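Local coordinates for adenylation domain (Streptomyces sp., PDB 5N9X), which is an adenylation domain of the ANL superfamily of AMP-binding enzymes, modelled with ATP, threonine and magnesium bound, at residues I165-T170 against K175-R180; T314-H319 against R400-G405; P342-R347 against P369-G374. All coordinates share one frame; numbering follows the deposited sequence.

Contact 1: residues I165-T170 against K175-R180. With ATP (adenosine-5'-triphosphate), chain D.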
loop_
_atom_site.group_PDB
_atom_site.type_symbol
_atom_site.label_atom_id
_atom_site.label_comp_id
_atom_site.label_asym_id
_atom_site.label_seq_id
_atom_site.Cartn_x
_atom_site.Cartn_y
_atom_site.Cartn_z
ATOM N N ILE A 165 5.538 -9.460 2.743
ATOM C CA ILE A 165 5.127 -8.757 1.557
ATOM C C ILE A 165 6.379 -8.223 0.879
ATOM O O ILE A 165 7.315 -7.771 1.541
ATOM C CB ILE A 165 4.129 -7.653 1.920
ATOM C CG1 ILE A 165 2.717 -8.247 1.837
ATOM C CG2 ILE A 165 4.292 -6.448 1.019
ATOM C CD1 ILE A 165 1.587 -7.263 2.075
ATOM N N TYR A 166 6.419 -8.351 -0.438
ATOM C CA TYR A 166 7.590 -7.951 -1.203
ATOM C C TYR A 166 7.427 -6.565 -1.783
ATOM O O TYR A 166 6.423 -6.257 -2.418
ATOM C CB TYR A 166 7.881 -8.979 -2.300
ATOM C CG TYR A 166 8.724 -10.120 -1.795
ATOM C CD1 TYR A 166 8.204 -11.069 -0.927
ATOM C CD2 TYR A 166 10.057 -10.226 -2.161
ATOM C CE1 TYR A 166 8.986 -12.101 -0.462
ATOM C CE2 TYR A 166 10.838 -11.241 -1.705
ATOM C CZ TYR A 166 10.300 -12.175 -0.854
ATOM O OH TYR A 166 11.079 -13.194 -0.387
ATOM N N THR A 167 8.415 -5.723 -1.512
ATOM C CA THR A 167 8.438 -4.381 -2.055
ATOM C C THR A 167 9.358 -4.325 -3.273
ATOM O O THR A 167 10.136 -5.256 -3.534
ATOM C CB THR A 167 8.877 -3.363 -0.995
ATOM O OG1 THR A 167 10.273 -3.524 -0.689
ATOM C CG2 THR A 167 8.042 -3.523 0.270
ATOM N N SER A 168 9.243 -3.244 -4.031
ATOM C CA SER A 168 10.041 -3.062 -5.228
ATOM C C SER A 168 11.490 -2.705 -4.891
ATOM O O SER A 168 11.744 -1.753 -4.156
ATOM C CB SER A 168 9.446 -1.970 -6.106
ATOM O OG SER A 168 9.241 -0.799 -5.343
ATOM N N GLY A 169 12.389 -3.553 -5.373
ATOM C CA GLY A 169 13.796 -3.242 -5.362
ATOM C C GLY A 169 14.179 -2.593 -6.668
ATOM O O GLY A 169 14.112 -3.199 -7.717
ATOM N N THR A 170 14.613 -1.351 -6.589
ATOM C CA THR A 170 14.676 -0.509 -7.776
ATOM C C THR A 170 15.602 -1.007 -8.927
ATOM O O THR A 170 15.151 -1.079 -10.070
ATOM C CB THR A 170 14.971 0.951 -7.389
ATOM O OG1 THR A 170 15.089 1.731 -8.567
ATOM C CG2 THR A 170 16.244 1.050 -6.564
ATOM N N LYS A 175 12.523 -7.035 -2.747
ATOM C CA LYS A 175 12.858 -7.359 -1.360
ATOM C C LYS A 175 11.692 -7.650 -0.426
ATOM O O LYS A 175 10.686 -6.954 -0.428
ATOM C CB LYS A 175 13.726 -6.235 -0.789
ATOM C CG LYS A 175 13.111 -4.847 -0.840
ATOM C CD LYS A 175 14.090 -3.836 -0.268
ATOM C CE LYS A 175 13.526 -2.429 -0.272
ATOM N NZ LYS A 175 13.313 -1.894 -1.642
ATOM N N GLY A 176 11.859 -8.694 0.381
ATOM C CA GLY A 176 10.843 -9.107 1.325
ATOM C C GLY A 176 10.916 -8.434 2.691
ATOM O O GLY A 176 11.980 -8.391 3.339
ATOM N N VAL A 177 9.758 -7.923 3.121
ATOM C CA VAL A 177 9.568 -7.335 4.437
ATOM C C VAL A 177 8.654 -8.243 5.258
ATOM O O VAL A 177 7.460 -8.404 4.932
ATOM C CB VAL A 177 8.924 -5.920 4.366
ATOM C CG1 VAL A 177 8.936 -5.263 5.738
ATOM C CG2 VAL A 177 9.602 -5.032 3.324
ATOM N N PRO A 178 9.204 -8.859 6.318
ATOM C CA PRO A 178 8.366 -9.666 7.215
ATOM C C PRO A 178 7.760 -8.826 8.329
ATOM O O PRO A 178 8.483 -8.169 9.084
ATOM C CB PRO A 178 9.342 -10.708 7.773
ATOM C CG PRO A 178 10.676 -10.003 7.738
ATOM C CD PRO A 178 10.642 -8.992 6.618
ATOM N N VAL A 179 6.437 -8.854 8.436
ATOM C CA VAL A 179 5.733 -8.054 9.439
ATOM C C VAL A 179 5.114 -8.957 10.493
ATOM O O VAL A 179 4.339 -9.872 10.158
ATOM C CB VAL A 179 4.648 -7.180 8.784
ATOM C CG1 VAL A 179 3.816 -6.444 9.823
ATOM C CG2 VAL A 179 5.295 -6.222 7.809
ATOM N N ARG A 180 5.457 -8.708 11.755
ATOM C CA ARG A 180 4.956 -9.524 12.877
ATOM C C ARG A 180 3.541 -9.176 13.381
ATOM O O ARG A 180 3.060 -8.062 13.198
ATOM C CB ARG A 180 5.934 -9.430 14.046
ATOM C CG ARG A 180 7.239 -10.145 13.782
ATOM C CD ARG A 180 8.401 -9.447 14.457
ATOM N NE ARG A 180 9.457 -10.403 14.804
ATOM C CZ ARG A 180 10.244 -10.301 15.876
ATOM N NH1 ARG A 180 10.115 -9.266 16.702
ATOM N NH2 ARG A 180 11.163 -11.229 16.122
HETATM P PG ATP D . 10.185 0.198 -1.155
HETATM O O1G ATP D . 10.983 1.429 -0.739
HETATM O O2G ATP D . 10.956 -0.782 -1.985
HETATM O O3G ATP D . 9.494 -0.526 -0.012
HETATM P PB ATP D . 7.655 1.478 -1.875
HETATM O O1B ATP D . 8.150 2.876 -1.491
HETATM O O2B ATP D . 6.547 1.322 -2.866
HETATM O O3B ATP D . 9.039 0.696 -2.240
HETATM P PA ATP D . 5.904 0.776 0.158
HETATM O O1A ATP D . 6.185 0.544 1.624
HETATM O O2A ATP D . 4.756 0.007 -0.487
HETATM O O3A ATP D . 7.270 0.544 -0.632
HETATM O "O5'" ATP D . 5.743 2.359 -0.219
HETATM C "C5'" ATP D . 5.932 3.444 0.690
HETATM C "C4'" ATP D . 6.406 4.688 -0.065
HETATM O "O4'" ATP D . 5.314 5.399 -0.627
HETATM C "C3'" ATP D . 7.210 5.670 0.768
HETATM O "O3'" ATP D . 8.572 5.520 0.383
HETATM C "C2'" ATP D . 6.713 7.041 0.384
HETATM O "O2'" ATP D . 7.665 7.631 -0.496
HETATM C "C1'" ATP D . 5.435 6.808 -0.394
HETATM N N9 ATP D . 4.232 7.272 0.365
HETATM C C8 ATP D . 3.409 6.479 1.087
HETATM N N7 ATP D . 2.395 7.168 1.660
HETATM C C5 ATP D . 2.551 8.452 1.293
HETATM C C6 ATP D . 1.811 9.708 1.554
HETATM N N6 ATP D . 0.709 9.699 2.327
HETATM N N1 ATP D . 2.283 10.845 1.004
HETATM C C2 ATP D . 3.408 10.831 0.260
HETATM N N3 ATP D . 4.135 9.732 -0.041
HETATM C C4 ATP D . 3.764 8.521 0.445
#
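K175 NZ and T167 OG1 both donate to the same oxygen of the ATP gamma-phosphate. The lysine bond is the shorter, 2.6 Å from K175 NZ to ATP O2G; the threonine bond runs 3.1 Å from T167 OG1 to ATP O2G. In one of two modelled conformers S168 O also lies near K175 NZ; that bond is weak and doubtful. The lysine chain is straight as far as CE and bends only at its last torsion (chi4 -66°), which turns the amine in toward the phosphate.

Four backbone hydrogen bonds hold the two strands as an antiparallel hairpin. V177 N to I165 O, at 2.9 Å, is nearly straight (169°). The return bond is I165 N to V177 O. Two residues further on, T167 and K175 form a second hydrogen-bonded pair, with 2.8 Å from T167 N to K175 O. Y166 and G176 lie between as the non-hydrogen-bonded pair.

The two sides of the hairpin differ. T167, K175 and V177 share the side that meets the nucleotide. There T167 OG1 touches K175 CG at 3.1 Å, and T167 CG2 packs on V177 CG2. On the other side the Y166 ring lies flat over G176 in a CH-pi contact, with G176 CA 3.6 Å from the ring centroid and almost on its normal. The absence of a side chain at G176 lets the ring come this close.

Y166 OH is hydrogen-bonded to D113 at the end of helix 104-114, whose R106 and I110 also touch the tyrosine. L381 and R385 of helix 379-385 pack on K175. R180 ends the second strand as the N-cap of helix 181-191.

Contact 2: residues T314-H319 against R400-G405. With ATP (adenosine-5'-triphosphate), chain D; THR (threonine), chain C.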
loop_
_atom_site.group_PDB
_atom_site.type_symbol
_atom_site.label_atom_id
_atom_site.label_comp_id
_atom_site.label_asym_id
_atom_site.label_seq_id
_atom_site.Cartn_x
_atom_site.Cartn_y
_atom_site.Cartn_z
ATOM N N THR A 314 5.927 0.001 3.970
ATOM C CA THR A 314 5.717 -1.392 4.333
ATOM C C THR A 314 6.591 -1.775 5.538
ATOM O O THR A 314 6.202 -2.613 6.372
ATOM C CB THR A 314 5.996 -2.341 3.134
ATOM O OG1 THR A 314 5.064 -2.077 2.071
ATOM C CG2 THR A 314 5.893 -3.801 3.557
ATOM N N GLU A 315 7.746 -1.118 5.648
ATOM C CA GLU A 315 8.689 -1.401 6.719
ATOM C C GLU A 315 8.208 -0.984 8.107
ATOM O O GLU A 315 8.770 -1.402 9.108
ATOM C CB GLU A 315 10.050 -0.745 6.406
ATOM C CG GLU A 315 10.826 -1.389 5.231
ATOM C CD GLU A 315 10.436 -0.871 3.849
ATOM O OE1 GLU A 315 9.395 -0.189 3.685
ATOM O OE2 GLU A 315 11.187 -1.166 2.909
ATOM N N THR A 316 7.164 -0.176 8.182
ATOM C CA THR A 316 6.646 0.230 9.488
ATOM C C THR A 316 5.149 -0.064 9.606
ATOM O O THR A 316 4.416 0.609 10.348
ATOM C CB THR A 316 6.944 1.738 9.778
ATOM O OG1 THR A 316 6.225 2.577 8.872
ATOM C CG2 THR A 316 8.426 2.027 9.659
ATOM N N THR A 317 4.724 -1.060 8.833
ATOM C CA THR A 317 3.395 -1.672 8.874
ATOM C C THR A 317 2.254 -0.761 8.388
ATOM O O THR A 317 1.480 -0.250 9.183
ATOM C CB THR A 317 3.062 -2.215 10.302
ATOM O OG1 THR A 317 4.231 -2.814 10.880
ATOM C CG2 THR A 317 1.915 -3.251 10.254
ATOM N N VAL A 318 2.135 -0.643 7.067
ATOM C CA VAL A 318 1.034 0.037 6.385
ATOM C C VAL A 318 0.960 1.570 6.537
ATOM O O VAL A 318 1.080 2.276 5.535
ATOM C CB VAL A 318 -0.345 -0.551 6.788
ATOM C CG1 VAL A 318 -1.363 -0.208 5.719
ATOM C CG2 VAL A 318 -0.263 -2.089 6.961
ATOM N N HIS A 319 0.747 2.076 7.755
ATOM C CA HIS A 319 0.645 3.524 8.008
ATOM C C HIS A 319 1.575 4.022 9.103
ATOM O O HIS A 319 1.813 3.324 10.086
ATOM C CB HIS A 319 -0.799 3.936 8.387
ATOM C CG HIS A 319 -1.858 3.349 7.506
ATOM N ND1 HIS A 319 -1.952 3.651 6.169
ATOM C CD2 HIS A 319 -2.871 2.490 7.778
ATOM C CE1 HIS A 319 -2.979 2.994 5.647
ATOM N NE2 HIS A 319 -3.552 2.284 6.600
ATOM N N ARG A 400 15.384 2.146 17.942
ATOM C CA ARG A 400 15.752 1.525 16.677
ATOM C C ARG A 400 15.001 2.275 15.566
ATOM O O ARG A 400 13.767 2.246 15.527
ATOM C CB ARG A 400 15.397 0.034 16.694
ATOM C CG ARG A 400 15.916 -0.771 15.527
ATOM C CD ARG A 400 15.784 -2.268 15.765
ATOM N NE ARG A 400 15.764 -2.982 14.491
ATOM C CZ ARG A 400 14.663 -3.283 13.810
ATOM N NH1 ARG A 400 13.466 -2.962 14.272
ATOM N NH2 ARG A 400 14.765 -3.923 12.660
ATOM N N TYR A 401 15.727 2.968 14.692
ATOM C CA TYR A 401 15.101 3.854 13.714
ATOM C C TYR A 401 15.080 3.210 12.326
ATOM O O TYR A 401 16.086 2.662 11.901
ATOM C CB TYR A 401 15.854 5.197 13.638
ATOM C CG TYR A 401 15.567 6.161 14.767
ATOM C CD1 TYR A 401 14.363 6.878 14.819
ATOM C CD2 TYR A 401 16.509 6.380 15.772
ATOM C CE1 TYR A 401 14.096 7.764 15.869
ATOM C CE2 TYR A 401 16.261 7.261 16.820
ATOM C CZ TYR A 401 15.060 7.951 16.865
ATOM O OH TYR A 401 14.827 8.822 17.905
ATOM N N TYR A 402 13.953 3.286 11.619
ATOM C CA TYR A 402 13.943 2.946 10.196
ATOM C C TYR A 402 14.066 4.212 9.360
ATOM O O TYR A 402 13.320 5.193 9.540
ATOM C CB TYR A 402 12.676 2.177 9.771
ATOM C CG TYR A 402 12.590 2.027 8.257
ATOM C CD1 TYR A 402 13.411 1.128 7.592
ATOM C CD2 TYR A 402 11.717 2.798 7.501
ATOM C CE1 TYR A 402 13.366 0.986 6.222
ATOM C CE2 TYR A 402 11.651 2.662 6.120
ATOM C CZ TYR A 402 12.484 1.747 5.489
ATOM O OH TYR A 402 12.444 1.572 4.129
ATOM N N HIS A 403 15.006 4.183 8.434
ATOM C CA HIS A 403 15.242 5.330 7.586
ATOM C C HIS A 403 14.338 5.206 6.370
ATOM O O HIS A 403 14.506 4.309 5.555
ATOM C CB HIS A 403 16.723 5.420 7.194
ATOM C CG HIS A 403 17.670 5.367 8.364
ATOM N ND1 HIS A 403 19.039 5.365 8.210
ATOM C CD2 HIS A 403 17.444 5.323 9.696
ATOM C CE1 HIS A 403 19.617 5.319 9.400
ATOM N NE2 HIS A 403 18.675 5.289 10.318
ATOM N N SER A 404 13.367 6.104 6.261
ATOM C CA SER A 404 12.335 5.988 5.243
ATOM C C SER A 404 12.861 6.304 3.847
ATOM O O SER A 404 12.315 5.841 2.840
ATOM C CB SER A 404 11.160 6.918 5.578
ATOM O OG SER A 404 11.461 8.262 5.253
ATOM N N GLY A 405 13.904 7.124 3.791
ATOM C CA GLY A 405 14.396 7.636 2.523
ATOM C C GLY A 405 13.439 8.666 1.945
ATOM O O GLY A 405 13.446 8.932 0.739
HETATM P PG ATP D . 10.185 0.198 -1.155
HETATM O O1G ATP D . 10.983 1.429 -0.739
HETATM O O2G ATP D . 10.956 -0.782 -1.985
HETATM O O3G ATP D . 9.494 -0.526 -0.012
HETATM P PB ATP D . 7.655 1.478 -1.875
HETATM O O1B ATP D . 8.150 2.876 -1.491
HETATM O O2B ATP D . 6.547 1.322 -2.866
HETATM O O3B ATP D . 9.039 0.696 -2.240
HETATM P PA ATP D . 5.904 0.776 0.158
HETATM O O1A ATP D . 6.185 0.544 1.624
HETATM O O2A ATP D . 4.756 0.007 -0.487
HETATM O O3A ATP D . 7.270 0.544 -0.632
HETATM O "O5'" ATP D . 5.743 2.359 -0.219
HETATM C "C5'" ATP D . 5.932 3.444 0.690
HETATM C "C4'" ATP D . 6.406 4.688 -0.065
HETATM O "O4'" ATP D . 5.314 5.399 -0.627
HETATM C "C3'" ATP D . 7.210 5.670 0.768
HETATM O "O3'" ATP D . 8.572 5.520 0.383
HETATM C "C2'" ATP D . 6.713 7.041 0.384
HETATM O "O2'" ATP D . 7.665 7.631 -0.496
HETATM C "C1'" ATP D . 5.435 6.808 -0.394
HETATM N N9 ATP D . 4.232 7.272 0.365
HETATM C C8 ATP D . 3.409 6.479 1.087
HETATM N N7 ATP D . 2.395 7.168 1.660
HETATM C C5 ATP D . 2.551 8.452 1.293
HETATM C C6 ATP D . 1.811 9.708 1.554
HETATM N N6 ATP D . 0.709 9.699 2.327
HETATM N N1 ATP D . 2.283 10.845 1.004
HETATM C C2 ATP D . 3.408 10.831 0.260
HETATM N N3 ATP D . 4.135 9.732 -0.041
HETATM C C4 ATP D . 3.764 8.521 0.445
HETATM N N THR C . 1.955 0.901 2.958
HETATM C CA THR C . 1.429 1.366 1.666
HETATM C C THR C . 2.618 1.705 0.814
HETATM O O THR C . 2.605 1.976 -0.403
HETATM C CB THR C . 0.526 2.616 1.790
HETATM O OG1 THR C . 1.179 3.615 2.600
HETATM C CG2 THR C . -0.821 2.241 2.395
HETATM O OXT THR C . 3.652 1.718 1.468
#
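E315 lies over the ring of Y402. Its CB is 3.6 Å from the Y402 ring centroid and sits nearly over the centre of the ring, which makes a CH-pi contact. The E315 chain bends at chi2 (85°) and brings the carboxylate round to the phenol end, where E315 CD is 3.2 Å from Y402 OH. The carboxylate and ring planes are only 20° apart. T316 adds a looser touch, with T316 CG2 4.0 Å from Y402 CD2.

The polar ends are held by a third residue. Y375 OH is hydrogen-bonded both to E315 OE2 and to Y402 OH, and so ties the acid and the phenol together. The backbone of E315 is hydrogen-bonded to S372, and that of Y402 to L366 in strand 362-367. The tyrosine ring reaches the loop because CG is anti to the backbone N (chi1 171°).

The same loop serves both ligands. T314 N lies against the alpha-phosphate oxygen ATP O1A; the modelled hydrogen bond is improbably short, so its length is doubtful. V318 O accepts from the bound threonine, 3.0 Å from THR N and 3.2 Å from THR OG1. The side chain of E315 is about 5 Å from the magnesium ion. A loop running from a beta strand through a Thr-Glu pair beside the ATP phosphates is a familiar feature of the ANL superfamily, and here strand 400-410 backs it.

Contact 3: residues P342-R347 against P369-G374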
loop_
_atom_site.group_PDB
_atom_site.type_symbol
_atom_site.label_atom_id
_atom_site.label_comp_id
_atom_site.label_asym_id
_atom_site.label_seq_id
_atom_site.Cartn_x
_atom_site.Cartn_y
_atom_site.Cartn_z
ATOM N N PRO A 342 0.517 7.414 17.314
ATOM C CA PRO A 342 0.874 7.318 18.737
ATOM C C PRO A 342 2.045 6.386 19.052
ATOM O O PRO A 342 2.894 6.752 19.865
ATOM C CB PRO A 342 -0.426 6.815 19.379
ATOM C CG PRO A 342 -1.475 7.521 18.587
ATOM C CD PRO A 342 -0.919 7.705 17.158
ATOM N N GLY A 343 2.141 5.224 18.437
ATOM C CA GLY A 343 3.281 4.376 18.809
ATOM C C GLY A 343 4.689 4.906 18.493
ATOM O O GLY A 343 5.675 4.505 19.115
ATOM N N PHE A 344 4.774 5.799 17.511
ATOM C CA PHE A 344 6.046 6.242 16.945
ATOM C C PHE A 344 6.775 7.356 17.657
ATOM O O PHE A 344 6.174 8.340 18.098
ATOM C CB PHE A 344 5.833 6.716 15.507
ATOM C CG PHE A 344 5.417 5.637 14.587
ATOM C CD1 PHE A 344 6.379 4.824 14.003
ATOM C CD2 PHE A 344 4.070 5.434 14.281
ATOM C CE1 PHE A 344 6.012 3.811 13.139
ATOM C CE2 PHE A 344 3.697 4.421 13.416
ATOM C CZ PHE A 344 4.667 3.610 12.844
ATOM N N THR A 345 8.093 7.228 17.700
ATOM C CA THR A 345 8.928 8.416 17.837
ATOM C C THR A 345 9.668 8.585 16.508
ATOM O O THR A 345 9.823 7.630 15.748
ATOM C CB THR A 345 9.905 8.335 19.022
ATOM O OG1 THR A 345 10.909 7.360 18.750
ATOM C CG2 THR A 345 9.180 7.959 20.267
ATOM N N HIS A 346 10.112 9.801 16.221
ATOM C CA HIS A 346 10.704 10.102 14.923
ATOM C C HIS A 346 11.784 11.172 14.984
ATOM O O HIS A 346 11.936 11.862 15.986
ATOM C CB HIS A 346 9.609 10.537 13.950
ATOM C CG HIS A 346 9.098 11.925 14.202
ATOM N ND1 HIS A 346 8.330 12.245 15.304
ATOM C CD2 HIS A 346 9.233 13.071 13.492
ATOM C CE1 HIS A 346 8.016 13.526 15.261
ATOM N NE2 HIS A 346 8.552 14.051 14.174
ATOM N N ARG A 347 12.524 11.289 13.887
ATOM C CA ARG A 347 13.558 12.293 13.692
ATOM C C ARG A 347 13.385 12.823 12.268
ATOM O O ARG A 347 12.901 12.108 11.393
ATOM C CB ARG A 347 14.968 11.689 13.891
ATOM C CG ARG A 347 15.429 11.499 15.345
ATOM C CD ARG A 347 16.913 11.087 15.434
ATOM N NE ARG A 347 17.846 12.207 15.214
ATOM C CZ ARG A 347 18.986 12.145 14.518
ATOM N NH1 ARG A 347 19.381 11.018 13.950
ATOM N NH2 ARG A 347 19.735 13.230 14.387
ATOM N N PRO A 369 6.822 0.259 17.997
ATOM C CA PRO A 369 6.368 -1.139 17.900
ATOM C C PRO A 369 5.809 -1.555 16.529
ATOM O O PRO A 369 5.615 -2.753 16.323
ATOM C CB PRO A 369 5.283 -1.216 18.975
ATOM C CG PRO A 369 4.734 0.195 19.047
ATOM C CD PRO A 369 5.925 1.085 18.828
ATOM N N GLN A 370 5.557 -0.614 15.617
ATOM C CA GLN A 370 5.132 -0.973 14.258
ATOM C C GLN A 370 6.304 -1.192 13.299
ATOM O O GLN A 370 6.123 -1.695 12.190
ATOM C CB GLN A 370 4.217 0.096 13.657
ATOM C CG GLN A 370 2.790 0.104 14.161
ATOM C CD GLN A 370 2.009 1.307 13.620
ATOM O OE1 GLN A 370 1.433 2.094 14.394
ATOM N NE2 GLN A 370 1.991 1.454 12.283
ATOM N N VAL A 371 7.497 -0.778 13.701
ATOM C CA VAL A 371 8.652 -0.961 12.836
ATOM C C VAL A 371 9.064 -2.454 12.732
ATOM O O VAL A 371 9.359 -3.111 13.734
ATOM C CB VAL A 371 9.866 -0.114 13.312
ATOM C CG1 VAL A 371 11.039 -0.296 12.358
ATOM C CG2 VAL A 371 9.488 1.381 13.430
ATOM N N SER A 372 9.073 -2.964 11.503
ATOM C CA SER A 372 9.552 -4.325 11.197
ATOM C C SER A 372 10.958 -4.665 11.683
ATOM O O SER A 372 11.742 -3.790 12.005
ATOM C CB SER A 372 9.500 -4.559 9.689
ATOM O OG SER A 372 10.627 -4.004 9.043
ATOM N N GLU A 373 11.281 -5.948 11.703
ATOM C CA GLU A 373 12.579 -6.383 12.192
ATOM C C GLU A 373 13.642 -6.433 11.102
ATOM O O GLU A 373 14.641 -7.122 11.259
ATOM C CB GLU A 373 12.469 -7.765 12.848
ATOM C CG GLU A 373 11.569 -7.825 14.071
ATOM C CD GLU A 373 12.070 -7.018 15.267
ATOM O OE1 GLU A 373 13.041 -6.233 15.128
ATOM O OE2 GLU A 373 11.458 -7.153 16.354
ATOM N N GLY A 374 13.426 -5.722 10.002
ATOM C CA GLY A 374 14.389 -5.686 8.920
ATOM C C GLY A 374 14.000 -6.567 7.745
ATOM O O GLY A 374 13.062 -7.354 7.840
#
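The F344 ring meets the Q370 side chain, and the two cross at about a right angle. This is the main meeting of the segments, and it is made by van der Waals contact. The ring and amide planes stand 68° apart. Q370 OE1 comes to 3.4 Å from F344 CE2, and Q370 NE2 to 3.5 Å from F344 CZ. The aliphatic part joins in, with Q370 CB 3.6 Å from F344 CZ. The glutamine is extended beyond CG (chi2 173°), which carries the amide across the far end of the ring.

Apolar packing is slighter. F344 CE1 and V371 CG2 are 4.3 Å apart.

A backbone oxygen makes the remaining touch: G343 O lies 3.4 Å from P369 CD. No hydrogen bond links the two segments.

The polar bonds of Q370 go to a third part of the chain. Q370 NE2 donates to H319 O and T316 O, and Q370 O pairs with T317 OG1. Helix 181-191 packs on Q370 through A186, L187 and A190. The buried amide is therefore set by the loop that holds H319. F344 supplies an apolar surface beside it, and the contact depends on shape rather than on direct polar bonds.

In the fold
Contacts 1 and 2 both border ATP; contact 3 lies behind contact 2. Contacts 1 and 2 have centres about 11 Å apart, and contact 1 meets ATP at the gamma-phosphate, contact 2 at the alpha-phosphate. They pack directly, with T167 CG2 3.7 Å from T314 CB. Contact 3 is nested in the chain loop closed by contact 2, and their centres are about 7 Å apart. Y401 OH packs on R347 CG at 3.8 Å between them. Contact 3 stays back from the ligands: the Q370 side chain is about 9 Å from the bound threonine. Contacts 1 and 3 are joined by the R180-E373 salt bridge.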